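Local coordinates for putative epoxide hydrolase protein (Klebsiella pneumoniae subsp. pneumoniae, PDB 5BOV), which is a putative epoxide hydrolase of the alpha/beta hydrolase fold and may also have monoacylglycerol lipase activity, at residues 14-23 with 91-99; 138-146 with 218-226. All blocks are in the same frame, centred on the assembly; numbering follows the deposited sequence.

Contact 1: 14-23 with 91-99; sequences IRAGDLNIGY and DIVHLMDAL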
loop_
_atom_site.group_PDB
_atom_site.type_symbol
_atom_site.label_atom_id
_atom_site.label_comp_id
_atom_site.label_asym_id
_atom_site.label_seq_id
_atom_site.Cartn_x
_atom_site.Cartn_y
_atom_site.Cartn_z
ATOM N N ILE A 14 -17.996 -5.285 1.227
ATOM C CA ILE A 14 -18.861 -4.244 0.645
ATOM C C ILE A 14 -18.613 -4.088 -0.839
ATOM O O ILE A 14 -17.481 -4.114 -1.296
ATOM C CB ILE A 14 -18.715 -2.888 1.431
ATOM C CG1 ILE A 14 -19.893 -1.939 1.136
ATOM C CG2 ILE A 14 -17.412 -2.163 1.114
ATOM C CD1 ILE A 14 -20.048 -0.780 2.105
ATOM N N ARG A 15 -19.688 -3.872 -1.605
ATOM C CA ARG A 15 -19.553 -3.552 -3.012
ATOM C C ARG A 15 -18.986 -2.153 -3.185
ATOM O O ARG A 15 -19.493 -1.187 -2.591
ATOM C CB ARG A 15 -20.916 -3.681 -3.696
ATOM C CG ARG A 15 -20.918 -3.473 -5.229
ATOM C CD ARG A 15 -22.373 -3.424 -5.756
ATOM N NE ARG A 15 -22.968 -4.732 -5.462
ATOM C CZ ARG A 15 -22.965 -5.798 -6.268
ATOM N NH1 ARG A 15 -22.512 -5.692 -7.511
ATOM N NH2 ARG A 15 -23.453 -6.959 -5.822
ATOM N N ALA A 16 -17.922 -2.017 -3.948
ATOM C CA ALA A 16 -17.323 -0.750 -4.167
ATOM C C ALA A 16 -16.678 -0.765 -5.552
ATOM O O ALA A 16 -15.642 -1.392 -5.786
ATOM C CB ALA A 16 -16.261 -0.466 -3.094
ATOM N N GLY A 17 -17.284 -0.021 -6.484
ATOM C CA GLY A 17 -16.716 0.101 -7.823
ATOM C C GLY A 17 -16.769 -1.244 -8.520
ATOM O O GLY A 17 -17.824 -1.877 -8.606
ATOM N N ASP A 18 -15.626 -1.680 -8.993
ATOM C CA ASP A 18 -15.520 -2.984 -9.646
ATOM C C ASP A 18 -15.274 -4.147 -8.704
ATOM O O ASP A 18 -15.162 -5.314 -9.168
ATOM C CB ASP A 18 -14.376 -2.922 -10.669
ATOM C CG ASP A 18 -14.689 -2.032 -11.862
ATOM O OD1 ASP A 18 -15.853 -1.774 -12.169
ATOM O OD2 ASP A 18 -13.704 -1.704 -12.606
ATOM N N LEU A 19 -15.195 -3.867 -7.390
ATOM C CA LEU A 19 -14.855 -4.889 -6.409
ATOM C C LEU A 19 -15.921 -5.151 -5.375
ATOM O O LEU A 19 -16.773 -4.308 -5.125
ATOM C CB LEU A 19 -13.615 -4.357 -5.668
ATOM C CG LEU A 19 -12.402 -4.019 -6.510
ATOM C CD1 LEU A 19 -11.294 -3.473 -5.606
ATOM C CD2 LEU A 19 -11.866 -5.249 -7.270
ATOM N N ASN A 20 -15.802 -6.307 -4.765
ATOM C CA ASN A 20 -16.351 -6.522 -3.424
ATOM C C ASN A 20 -15.112 -6.528 -2.499
ATOM O O ASN A 20 -14.293 -7.418 -2.601
ATOM C CB ASN A 20 -17.147 -7.824 -3.394
ATOM C CG ASN A 20 -17.382 -8.397 -2.005
ATOM O OD1 ASN A 20 -17.215 -7.784 -0.961
ATOM N ND2 ASN A 20 -17.658 -9.702 -2.011
ATOM N N ILE A 21 -14.996 -5.485 -1.698
ATOM C CA ILE A 21 -13.836 -5.267 -0.918
ATOM C C ILE A 21 -14.018 -5.917 0.423
ATOM O O ILE A 21 -15.035 -5.679 1.115
ATOM C CB ILE A 21 -13.547 -3.747 -0.762
ATOM C CG1 ILE A 21 -13.096 -3.195 -2.107
ATOM C CG2 ILE A 21 -12.410 -3.517 0.270
ATOM C CD1 ILE A 21 -12.865 -1.681 -2.153
ATOM N N GLY A 22 -13.001 -6.701 0.838
ATOM C CA GLY A 22 -12.889 -7.216 2.193
ATOM C C GLY A 22 -12.101 -6.280 3.108
ATOM O O GLY A 22 -11.057 -5.801 2.726
ATOM N N TYR A 23 -12.644 -5.966 4.294
ATOM C CA TYR A 23 -12.029 -4.964 5.187
ATOM C C TYR A 23 -12.357 -5.173 6.630
ATOM O O TYR A 23 -13.425 -5.654 6.983
ATOM C CB TYR A 23 -12.367 -3.536 4.736
ATOM C CG TYR A 23 -13.836 -3.206 4.878
ATOM C CD1 TYR A 23 -14.790 -3.714 3.985
ATOM C CD2 TYR A 23 -14.273 -2.415 5.896
ATOM C CE1 TYR A 23 -16.144 -3.485 4.168
ATOM C CE2 TYR A 23 -15.645 -2.135 6.088
ATOM C CZ TYR A 23 -16.560 -2.654 5.231
ATOM O OH TYR A 23 -17.888 -2.430 5.392
ATOM N N ASP A 91 -10.188 2.446 -6.265
ATOM C CA ASP A 91 -10.821 1.455 -5.419
ATOM C C ASP A 91 -11.061 2.074 -3.991
ATOM O O ASP A 91 -12.114 1.885 -3.359
ATOM C CB ASP A 91 -9.966 0.228 -5.191
ATOM C CG ASP A 91 -9.720 -0.635 -6.433
ATOM O OD1 ASP A 91 -10.622 -0.640 -7.340
ATOM O OD2 ASP A 91 -8.697 -1.347 -6.414
ATOM N N ILE A 92 -10.064 2.783 -3.493
ATOM C CA ILE A 92 -10.173 3.355 -2.166
ATOM C C ILE A 92 -11.201 4.453 -2.076
ATOM O O ILE A 92 -11.951 4.588 -1.089
ATOM C CB ILE A 92 -8.766 3.766 -1.581
ATOM C CG1 ILE A 92 -7.859 2.540 -1.485
ATOM C CG2 ILE A 92 -8.904 4.486 -0.248
ATOM C CD1 ILE A 92 -8.446 1.278 -0.839
ATOM N N VAL A 93 -11.275 5.286 -3.112
ATOM C CA VAL A 93 -12.272 6.337 -3.170
ATOM C C VAL A 93 -13.690 5.683 -3.246
ATOM O O VAL A 93 -14.600 6.137 -2.554
ATOM C CB VAL A 93 -12.085 7.322 -4.331
ATOM C CG1 VAL A 93 -13.246 8.317 -4.427
ATOM C CG2 VAL A 93 -10.801 8.053 -4.129
ATOM N N HIS A 94 -13.851 4.639 -4.069
ATOM C CA HIS A 94 -15.132 3.929 -4.102
ATOM C C HIS A 94 -15.467 3.313 -2.745
ATOM O O HIS A 94 -16.656 3.317 -2.316
ATOM C CB HIS A 94 -15.089 2.810 -5.145
ATOM C CG HIS A 94 -15.130 3.310 -6.544
ATOM N ND1 HIS A 94 -16.116 4.152 -7.031
ATOM C CD2 HIS A 94 -14.351 2.988 -7.598
ATOM C CE1 HIS A 94 -15.870 4.389 -8.317
ATOM N NE2 HIS A 94 -14.809 3.701 -8.681
ATOM N N LEU A 95 -14.458 2.813 -2.027
ATOM C CA LEU A 95 -14.715 2.275 -0.652
ATOM C C LEU A 95 -15.174 3.382 0.265
ATOM O O LEU A 95 -16.126 3.192 1.065
ATOM C CB LEU A 95 -13.415 1.640 -0.095
ATOM C CG LEU A 95 -13.454 1.089 1.294
ATOM C CD1 LEU A 95 -14.454 -0.056 1.414
ATOM C CD2 LEU A 95 -12.054 0.644 1.736
HETATM N N MSE A 96 -14.517 4.541 0.205
HETATM C CA MSE A 96 -14.881 5.694 1.062
HETATM C C MSE A 96 -16.306 6.084 0.772
HETATM O O MSE A 96 -17.139 6.273 1.700
HETATM C CB MSE A 96 -13.907 6.860 0.851
HETATM C CG MSE A 96 -12.564 6.571 1.562
HETATM SE SE MSE A 96 -11.335 8.037 1.100
HETATM C CE MSE A 96 -12.106 9.219 2.377
ATOM N N ASP A 97 -16.624 6.224 -0.515
ATOM C CA ASP A 97 -17.985 6.514 -0.884
ATOM C C ASP A 97 -19.010 5.478 -0.365
ATOM O O ASP A 97 -20.093 5.862 0.179
ATOM C CB ASP A 97 -18.180 6.658 -2.391
ATOM C CG ASP A 97 -17.422 7.835 -2.993
ATOM O OD1 ASP A 97 -17.081 8.805 -2.269
ATOM O OD2 ASP A 97 -17.257 7.810 -4.250
ATOM N N ALA A 98 -18.703 4.197 -0.517
ATOM C CA ALA A 98 -19.610 3.156 -0.119
ATOM C C ALA A 98 -19.857 3.153 1.402
ATOM O O ALA A 98 -20.930 2.770 1.908
ATOM C CB ALA A 98 -19.116 1.784 -0.579
ATOM N N LEU A 99 -18.835 3.539 2.167
ATOM C CA LEU A 99 -18.916 3.691 3.613
ATOM C C LEU A 99 -19.432 5.040 4.098
ATOM O O LEU A 99 -19.503 5.274 5.301
ATOM C CB LEU A 99 -17.531 3.412 4.276
ATOM C CG LEU A 99 -16.981 1.969 4.092
ATOM C CD1 LEU A 99 -15.522 1.874 4.566
ATOM C CD2 LEU A 99 -17.858 0.956 4.853
HETATM O O HOH W 1 -13.262 -0.496 -7.465
#
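Leu-95 of helix 91-98 packs against the hairpin of strands 14-16 and 19-23. Its CB meets Ile-21 CD1 at 3.9 Å. With CG turned anti to the backbone N (chi1 178°), the chain carries CD1 on to Ile-14 CG2, 3.6 Å away. CD1 also lies 4.2 Å from Ile-21 CG2 and, more loosely, near Tyr-23 CD1. Further along the helix, Ala-98 CB lies 3.8 Å from Ile-14 CD1, which also touches Leu-99 CD2. That same leucine methyl stands 3.4 Å from Tyr-23 OH, the two side chains running past each other in opposite directions. At the hairpin's type II' turn, Gly-17 CA sits over a face of the His-94 ring, 3.9 Å from its centroid, a CH-pi contact. At the helix's earlier turn, Leu-19 crosses Asp-91 at about a right angle, its CD1 3.3 Å from Asp-91 CG; Asp-91 OD2 is salt-bridged to Arg-67, while a water lies within hydrogen-bonding distance of both Asp-91 OD1 and Ala-16 O. This is the N-terminal edge of the alpha/beta hydrolase sheet packing on a flanking helix. No direct hydrogen bond joins the segments, so apolar packing, aliphatic and aromatic, carries the contact, with a water between Asp-91 and the turn.

Contact 2: 138-146 with 218-226; sequences ISSQQIGEK and RWRLGLEKG
Gln-141 lays its side chain flat over the indole of Trp-219. CG sits above the six-membered ring, 3.5 Å from its centroid, in a CH-pi contact, and the amide beyond stacks on the ring system with the two planes 13° apart. CG lies anti to the carbonyl carbon (chi1 -64°) and the chain runs on extended, which carries NE2 across the indole to two backbone oxygens. It donates to Glu-224 O at 2.9 Å, nearly along the C=O axis, and to Trp-219 O at 3.0 Å, with a straighter N-H...O angle of 168°. Both N-H groups are thereby used, fixing the amide's rotation. Trp-219 O also accepts from Gly-222 N, part of the Schellman motif that ends helix 209-220, so the glutamine grips the chain where that helix finishes. Its own short helix 141-144 is N-capped by Ser-140, whose OG accepts from Ile-143 N. Next to Trp-219, Arg-220 O receives a CA-H...O contact from Gly-144 CA at 3.3 Å, and a water donates to both this oxygen and Ser-140 O. Trp-219 NE1 donates to a second water, 2.7 Å away, which also accepts from Gly-226 N.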
loop_
_atom_site.group_PDB
_atom_site.type_symbol
_atom_site.label_atom_id
_atom_site.label_comp_id
_atom_site.label_asym_id
_atom_site.label_seq_id
_atom_site.Cartn_x
_atom_site.Cartn_y
_atom_site.Cartn_z
ATOM N N ILE A 138 4.534 8.166 -6.131
ATOM C CA ILE A 138 3.893 8.316 -7.390
ATOM C C ILE A 138 5.006 8.361 -8.465
ATOM O O ILE A 138 5.954 9.162 -8.345
ATOM C CB ILE A 138 3.089 9.614 -7.431
ATOM C CG1 ILE A 138 1.869 9.497 -6.498
ATOM C CG2 ILE A 138 2.575 9.908 -8.855
ATOM C CD1 ILE A 138 1.145 10.768 -6.241
ATOM N N SER A 139 4.793 7.644 -9.564
ATOM C CA SER A 139 5.709 7.772 -10.674
ATOM C C SER A 139 4.918 7.548 -11.956
ATOM O O SER A 139 3.688 7.726 -12.007
ATOM C CB SER A 139 6.812 6.736 -10.525
ATOM O OG SER A 139 7.892 7.002 -11.424
ATOM N N SER A 140 5.620 7.259 -13.054
ATOM C CA SER A 140 4.976 7.199 -14.340
ATOM C C SER A 140 5.638 6.094 -15.162
ATOM O O SER A 140 6.732 5.655 -14.800
ATOM C CB SER A 140 5.136 8.503 -15.122
ATOM O OG SER A 140 6.489 8.735 -15.522
ATOM N N GLN A 141 5.015 5.700 -16.246
ATOM C CA GLN A 141 5.600 4.695 -17.146
ATOM C C GLN A 141 6.849 5.246 -17.793
ATOM O O GLN A 141 7.831 4.529 -17.972
ATOM C CB GLN A 141 4.584 4.210 -18.185
ATOM C CG GLN A 141 3.432 3.491 -17.529
ATOM C CD GLN A 141 2.543 2.826 -18.517
ATOM O OE1 GLN A 141 1.957 3.484 -19.391
ATOM N NE2 GLN A 141 2.444 1.520 -18.444
ATOM N N GLN A 142 6.837 6.507 -18.149
ATOM C CA GLN A 142 7.988 7.101 -18.799
ATOM C C GLN A 142 9.223 7.043 -17.880
ATOM O O GLN A 142 10.348 6.734 -18.313
ATOM C CB GLN A 142 7.587 8.514 -19.256
ATOM C CG GLN A 142 8.718 9.197 -19.952
ATOM C CD GLN A 142 8.778 10.625 -19.558
ATOM O OE1 GLN A 142 9.374 10.993 -18.473
ATOM N NE2 GLN A 142 8.203 11.458 -20.407
ATOM N N ILE A 143 9.027 7.318 -16.602
ATOM C CA ILE A 143 10.118 7.169 -15.636
ATOM C C ILE A 143 10.490 5.711 -15.434
ATOM O O ILE A 143 11.682 5.373 -15.364
ATOM C CB ILE A 143 9.817 7.881 -14.296
ATOM C CG1 ILE A 143 9.711 9.415 -14.514
ATOM C CG2 ILE A 143 10.811 7.464 -13.246
ATOM C CD1 ILE A 143 8.943 10.138 -13.404
ATOM N N GLY A 144 9.490 4.825 -15.336
ATOM C CA GLY A 144 9.730 3.432 -15.089
ATOM C C GLY A 144 10.533 2.704 -16.182
ATOM O O GLY A 144 11.153 1.703 -15.897
ATOM N N GLU A 145 10.521 3.264 -17.358
ATOM C CA GLU A 145 11.370 2.786 -18.499
ATOM C C GLU A 145 12.864 3.059 -18.314
ATOM O O GLU A 145 13.651 2.435 -19.024
ATOM C CB GLU A 145 10.868 3.454 -19.798
ATOM C CG GLU A 145 9.585 2.860 -20.309
ATOM C CD GLU A 145 8.839 3.711 -21.360
ATOM O OE1 GLU A 145 9.360 4.723 -21.864
ATOM O OE2 GLU A 145 7.657 3.330 -21.626
ATOM N N LYS A 146 13.275 3.966 -17.438
ATOM C CA LYS A 146 14.659 4.420 -17.382
ATOM C C LYS A 146 15.435 3.550 -16.415
ATOM O O LYS A 146 14.950 3.250 -15.326
ATOM C CB LYS A 146 14.809 5.843 -16.828
ATOM C CG LYS A 146 13.992 6.935 -17.478
ATOM C CD LYS A 146 14.182 6.992 -18.936
ATOM C CE LYS A 146 13.703 8.377 -19.386
ATOM N NZ LYS A 146 14.402 8.710 -20.653
ATOM N N ARG A 218 4.480 -5.048 -14.569
ATOM C CA ARG A 218 4.554 -4.799 -15.995
ATOM C C ARG A 218 4.117 -3.373 -16.303
ATOM O O ARG A 218 4.759 -2.678 -17.139
ATOM C CB ARG A 218 3.789 -5.821 -16.792
ATOM C CG ARG A 218 4.495 -7.154 -16.757
ATOM C CD ARG A 218 3.710 -8.214 -17.503
ATOM N NE ARG A 218 4.416 -9.499 -17.279
ATOM C CZ ARG A 218 4.057 -10.643 -17.810
ATOM N NH1 ARG A 218 2.980 -10.683 -18.607
ATOM N NH2 ARG A 218 4.734 -11.767 -17.503
ATOM N N TRP A 219 3.060 -2.876 -15.661
ATOM C CA TRP A 219 2.677 -1.498 -15.910
ATOM C C TRP A 219 3.793 -0.531 -15.542
ATOM O O TRP A 219 4.098 0.375 -16.280
ATOM C CB TRP A 219 1.366 -1.108 -15.161
ATOM C CG TRP A 219 0.845 0.280 -15.544
ATOM C CD1 TRP A 219 -0.134 0.555 -16.440
ATOM C CD2 TRP A 219 1.253 1.536 -15.012
ATOM N NE1 TRP A 219 -0.324 1.887 -16.547
ATOM C CE2 TRP A 219 0.509 2.520 -15.664
ATOM C CE3 TRP A 219 2.207 1.924 -14.094
ATOM C CZ2 TRP A 219 0.634 3.840 -15.382
ATOM C CZ3 TRP A 219 2.330 3.238 -13.799
ATOM C CH2 TRP A 219 1.561 4.195 -14.438
ATOM N N ARG A 220 4.454 -0.783 -14.411
ATOM C CA ARG A 220 5.447 0.113 -13.893
ATOM C C ARG A 220 6.625 0.262 -14.871
ATOM O O ARG A 220 7.203 1.327 -14.957
ATOM C CB ARG A 220 5.960 -0.452 -12.583
ATOM C CG ARG A 220 6.922 0.413 -11.855
ATOM C CD ARG A 220 7.262 -0.273 -10.523
ATOM N NE ARG A 220 8.514 0.297 -10.016
ATOM C CZ ARG A 220 8.617 1.461 -9.420
ATOM N NH1 ARG A 220 7.534 2.214 -9.193
ATOM N NH2 ARG A 220 9.817 1.872 -9.035
ATOM N N LEU A 221 6.923 -0.826 -15.597
ATOM C CA LEU A 221 8.003 -0.883 -16.563
ATOM C C LEU A 221 7.591 -0.419 -17.965
ATOM O O LEU A 221 8.408 -0.458 -18.896
ATOM C CB LEU A 221 8.571 -2.286 -16.606
ATOM C CG LEU A 221 9.293 -2.771 -15.339
ATOM C CD1 LEU A 221 9.583 -4.232 -15.436
ATOM C CD2 LEU A 221 10.545 -1.951 -15.119
ATOM N N GLY A 222 6.357 -0.004 -18.125
ATOM C CA GLY A 222 5.867 0.448 -19.406
ATOM C C GLY A 222 5.530 -0.692 -20.337
ATOM O O GLY A 222 5.448 -0.470 -21.534
ATOM N N LEU A 223 5.287 -1.896 -19.821
ATOM C CA LEU A 223 5.045 -3.072 -20.625
ATOM C C LEU A 223 3.596 -3.473 -20.747
ATOM O O LEU A 223 3.260 -4.482 -21.334
ATOM C CB LEU A 223 5.848 -4.249 -20.067
ATOM C CG LEU A 223 7.341 -4.010 -19.984
ATOM C CD1 LEU A 223 7.983 -5.177 -19.279
ATOM C CD2 LEU A 223 7.909 -3.836 -21.390
ATOM N N GLU A 224 2.710 -2.650 -20.221
ATOM C CA GLU A 224 1.284 -2.919 -20.258
ATOM C C GLU A 224 0.653 -1.558 -20.429
ATOM O O GLU A 224 1.075 -0.602 -19.803
ATOM C CB GLU A 224 0.838 -3.535 -18.921
ATOM C CG GLU A 224 -0.227 -4.525 -19.030
ATOM C CD GLU A 224 -0.402 -5.233 -17.715
ATOM O OE1 GLU A 224 -1.011 -4.601 -16.854
ATOM O OE2 GLU A 224 0.151 -6.355 -17.569
ATOM N N LYS A 225 -0.391 -1.483 -21.228
ATOM C CA LYS A 225 -1.166 -0.293 -21.378
ATOM C C LYS A 225 -2.245 -0.340 -20.344
ATOM O O LYS A 225 -2.873 -1.374 -20.118
ATOM C CB LYS A 225 -1.804 -0.339 -22.778
ATOM C CG LYS A 225 -2.282 0.999 -23.258
ATOM C CD LYS A 225 -2.881 0.941 -24.671
ATOM C CE LYS A 225 -2.759 2.323 -25.403
ATOM N NZ LYS A 225 -3.887 2.624 -26.356
ATOM N N GLY A 226 -2.517 0.727 -19.659
ATOM C CA GLY A 226 -3.583 0.634 -18.679
ATOM C C GLY A 226 -4.935 0.669 -19.360
ATOM O O GLY A 226 -5.017 0.640 -20.596
HETATM O O HOH W 2 6.769 3.684 -13.000
HETATM O O HOH W 3 -1.388 3.543 -18.443
#

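Contact 1 closes before contact 2 opens along the chain, and the two do not touch: their centres are 26 Å apart and their nearest atoms about 11 Å. Contact 1 belongs to the central eight-stranded sheet, joining its first two strands, 12-16 and 19-26, to helix 85-98. Contact 2 lies off the sheet. It joins the chain that follows strand 127-133 to the end of helix 209-220, across 71 intervening residues that are largely helical and contain no strand. That helical insertion is consistent with a cap as in related alpha/beta hydrolases. Contact 1 thus sits where the outermost strand, 12-16, and its neighbour pack on a flanking helix, whereas contact 2 lies within the insertion, with helix 231-238 still to come before strand 247-252.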